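Local atomic coordinates of endonuclease V isoform X2 (Ciona intestinalis, PDB entry 6OZI), a protein that probably cleaves nucleic acid strands at inosine in a metal-ion-dependent reaction, acting on RNA as a eukaryotic endonuclease V. Residues L52-M57 with K238-I243. The protein carries 1 engineered substitution. Sequence-based numbering, arbitrary orientation.
Sequences LAVSCM and KELKKI
Leu52 and Val54 lie against Leu240 and Ile243, where the C-terminal helix 227-243 packs on a face of the mixed sheet of this RNase H-like fold. Strand 52-61 sits between strands 37-45 and 67-76, and the two segments run roughly antiparallel; their axes, taken over these short segments, run at 149° and come within 7.9 Å. No hydrogen bond joins them; the grip is apolar.

From Leu52 the side chain runs outward: its CB points at the helix, and CG, anti to the backbone N (chi1 164°), comes to 3.7 Å from CD1 of Leu240. There the chain forks: CD1 meets the end of Ile243, 3.8 Å from its CD1, while CD2 stays over Leu240 CD1. An alanine at Leu52 would probably cost Leu240 CD1 its closest partner on the strand and leave Ile243 CD1 with Val54 alone there, opening a gap between strand and helix.

Two residues on, Val54 spreads its methyls over one helical turn. CG2 stands 3.7 Å from Leu240 CA, close against the helix backbone, and also meets Ile243 tip to tip. CG1 lies across the aliphatic part of Glu239, about equally near its CB and CG, before that chain bends at chi2 (67°) and carries its carboxylate away from the strand.

On the other side of the strand, Ser55 OG hydrogen-bonds Glu97 of helix 86-104. The helix also faces the bound DNA: Lys241 NZ forms a salt bridge with a phosphate, and Leu240 packs on one too. Ile243 CD1 ends up shared between both strand residues, 3.7 Å from Val54 CG2.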
ATOM      1  N   LEU A  52     -15.747  14.508  -0.175  1.00 60.47           N
ATOM      2  CA  LEU A  52     -15.701  13.539  -1.261  1.00 49.18           C
ATOM      3  C   LEU A  52     -15.540  12.119  -0.722  1.00 39.55           C
ATOM      4  O   LEU A  52     -14.593  11.830   0.017  1.00 35.76           O
ATOM      5  CB  LEU A  52     -14.562  13.904  -2.209  1.00 47.97           C
ATOM      6  CG  LEU A  52     -14.108  12.841  -3.193  1.00 46.49           C
ATOM      7  CD1 LEU A  52     -15.239  12.570  -4.170  1.00 46.53           C
ATOM      8  CD2 LEU A  52     -12.865  13.306  -3.927  1.00 48.85           C
ATOM      9  N   ALA A  53     -16.460  11.230  -1.094  1.00 42.03           N
ATOM     10  CA  ALA A  53     -16.347   9.831  -0.711  1.00 30.60           C
ATOM     11  C   ALA A  53     -16.902   8.972  -1.836  1.00 29.30           C
ATOM     12  O   ALA A  53     -17.537   9.465  -2.770  1.00 30.27           O
ATOM     13  CB  ALA A  53     -17.077   9.549   0.606  1.00 34.11           C
ATOM     14  N   VAL A  54     -16.648   7.668  -1.746  1.00 28.77           N
ATOM     15  CA  VAL A  54     -17.134   6.699  -2.723  1.00 28.32           C
ATOM     16  C   VAL A  54     -17.606   5.460  -1.971  1.00 28.90           C
ATOM     17  O   VAL A  54     -16.843   4.877  -1.197  1.00 28.96           O
ATOM     18  CB  VAL A  54     -16.051   6.311  -3.746  1.00 27.56           C
ATOM     19  CG1 VAL A  54     -16.531   5.168  -4.617  1.00 25.11           C
ATOM     20  CG2 VAL A  54     -15.644   7.511  -4.595  1.00 28.32           C
ATOM     21  N   SER A  55     -18.858   5.071  -2.176  1.00 26.89           N
ATOM     22  CA  SER A  55     -19.354   3.805  -1.663  1.00 24.81           C
ATOM     23  C   SER A  55     -19.199   2.725  -2.727  1.00 23.99           C
ATOM     24  O   SER A  55     -19.060   3.009  -3.916  1.00 23.67           O
ATOM     25  CB  SER A  55     -20.816   3.923  -1.231  1.00 26.17           C
ATOM     26  OG  SER A  55     -21.673   4.127  -2.338  1.00 28.42           O
ATOM     27  N   CYS A  56     -19.194   1.470  -2.282  1.00 23.11           N
ATOM     28  CA  CYS A  56     -19.119   0.341  -3.199  1.00 23.97           C
ATOM     29  C   CYS A  56     -19.909  -0.826  -2.631  1.00 26.66           C
ATOM     30  O   CYS A  56     -19.819  -1.130  -1.435  1.00 28.84           O
ATOM     31  CB  CYS A  56     -17.671  -0.102  -3.456  1.00 23.57           C
ATOM     32  SG  CYS A  56     -17.514  -1.596  -4.493  1.00 22.28           S
ATOM     33  N   MET A  57     -20.674  -1.481  -3.497  1.00 26.35           N
ATOM     34  CA  MET A  57     -21.358  -2.714  -3.140  1.00 23.95           C
ATOM     35  C   MET A  57     -20.971  -3.769  -4.163  1.00 24.30           C
ATOM     36  O   MET A  57     -20.924  -3.485  -5.366  1.00 23.16           O
ATOM     37  CB  MET A  57     -22.882  -2.522  -3.090  1.00 21.48           C
ATOM     38  CG  MET A  57     -23.667  -3.802  -2.824  1.00 21.15           C
ATOM     39  SD  MET A  57     -25.384  -3.514  -2.306  1.00 23.60           S
ATOM     40  CE  MET A  57     -25.180  -2.866  -0.641  1.00 21.00           C
ATOM     41  N   LYS A 238     -10.162   2.484  -5.111  1.00 30.62           N
ATOM     42  CA  LYS A 238      -9.623   2.764  -6.437  1.00 31.68           C
ATOM     43  C   LYS A 238     -10.427   3.857  -7.124  1.00 30.18           C
ATOM     44  O   LYS A 238      -9.860   4.809  -7.680  1.00 30.48           O
ATOM     45  CB  LYS A 238      -9.608   1.477  -7.265  1.00 34.98           C
ATOM     46  CG  LYS A 238      -9.221   1.655  -8.723  1.00 40.16           C
ATOM     47  CD  LYS A 238      -9.236   0.312  -9.447  1.00 43.58           C
ATOM     48  CE  LYS A 238      -8.972   0.474 -10.939  1.00 49.15           C
ATOM     49  NZ  LYS A 238      -8.877  -0.847 -11.631  1.00 52.62           N
ATOM     50  N   GLU A 239     -11.757   3.752  -7.075  1.00 29.57           N
ATOM     51  CA  GLU A 239     -12.566   4.794  -7.682  1.00 30.23           C
ATOM     52  C   GLU A 239     -12.344   6.130  -6.985  1.00 30.17           C
ATOM     53  O   GLU A 239     -12.262   7.168  -7.649  1.00 29.05           O
ATOM     54  CB  GLU A 239     -14.044   4.410  -7.663  1.00 32.22           C
ATOM     55  CG  GLU A 239     -14.967   5.473  -8.269  1.00 35.29           C
ATOM     56  CD  GLU A 239     -14.769   5.668  -9.765  1.00 40.43           C
ATOM     57  OE1 GLU A 239     -14.139   4.807 -10.415  1.00 39.49           O
ATOM     58  OE2 GLU A 239     -15.250   6.691 -10.300  1.00 45.88           O
ATOM     59  N   LEU A 240     -12.193   6.126  -5.657  1.00 32.09           N
ATOM     60  CA  LEU A 240     -11.934   7.393  -4.973  1.00 34.74           C
ATOM     61  C   LEU A 240     -10.632   8.026  -5.459  1.00 35.42           C
ATOM     62  O   LEU A 240     -10.584   9.226  -5.755  1.00 36.25           O
ATOM     63  CB  LEU A 240     -11.892   7.197  -3.457  1.00 34.38           C
ATOM     64  CG  LEU A 240     -11.515   8.507  -2.752  1.00 36.25           C
ATOM     65  CD1 LEU A 240     -12.718   9.420  -2.589  1.00 37.78           C
ATOM     66  CD2 LEU A 240     -10.868   8.250  -1.427  1.00 37.13           C
ATOM     67  N   LYS A 241      -9.570   7.222  -5.574  1.00 33.54           N
ATOM     68  CA  LYS A 241      -8.300   7.749  -6.059  1.00 36.08           C
ATOM     69  C   LYS A 241      -8.393   8.242  -7.494  1.00 38.61           C
ATOM     70  O   LYS A 241      -7.646   9.148  -7.878  1.00 40.56           O
ATOM     71  CB  LYS A 241      -7.196   6.697  -5.937  1.00 37.52           C
ATOM     72  CG  LYS A 241      -6.244   6.952  -4.783  1.00 39.80           C
ATOM     73  CD  LYS A 241      -6.927   6.807  -3.438  1.00 40.65           C
ATOM     74  CE  LYS A 241      -5.981   7.208  -2.315  1.00 43.67           C
ATOM     75  NZ  LYS A 241      -5.626   8.662  -2.388  1.00 45.41           N
ATOM     76  N   LYS A 242      -9.288   7.669  -8.304  1.00 36.88           N
ATOM     77  CA  LYS A 242      -9.410   8.158  -9.676  1.00 40.46           C
ATOM     78  C   LYS A 242      -9.980   9.571  -9.728  1.00 39.94           C
ATOM     79  O   LYS A 242      -9.497  10.407 -10.499  1.00 42.23           O
ATOM     80  CB  LYS A 242     -10.267   7.207 -10.510  1.00 44.09           C
ATOM     81  CG  LYS A 242      -9.458   6.170 -11.259  1.00 47.99           C
ATOM     82  CD  LYS A 242     -10.354   5.140 -11.920  1.00 52.12           C
ATOM     83  CE  LYS A 242      -9.607   3.827 -12.141  1.00 54.16           C
ATOM     84  NZ  LYS A 242     -10.486   2.780 -12.742  1.00 56.30           N
ATOM     85  N   ILE A 243     -10.981   9.869  -8.898  1.00 38.02           N
ATOM     86  CA  ILE A 243     -11.680  11.151  -8.954  1.00 40.34           C
ATOM     87  C   ILE A 243     -11.159  12.156  -7.944  1.00 41.72           C
ATOM     88  O   ILE A 243     -11.652  13.289  -7.906  1.00 44.49           O
ATOM     89  CB  ILE A 243     -13.196  10.960  -8.746  1.00 41.31           C
ATOM     90  CG1 ILE A 243     -13.478  10.531  -7.303  1.00 39.08           C
ATOM     91  CG2 ILE A 243     -13.739   9.934  -9.720  1.00 42.81           C
ATOM     92  CD1 ILE A 243     -14.914  10.150  -7.055  1.00 40.30           C
TER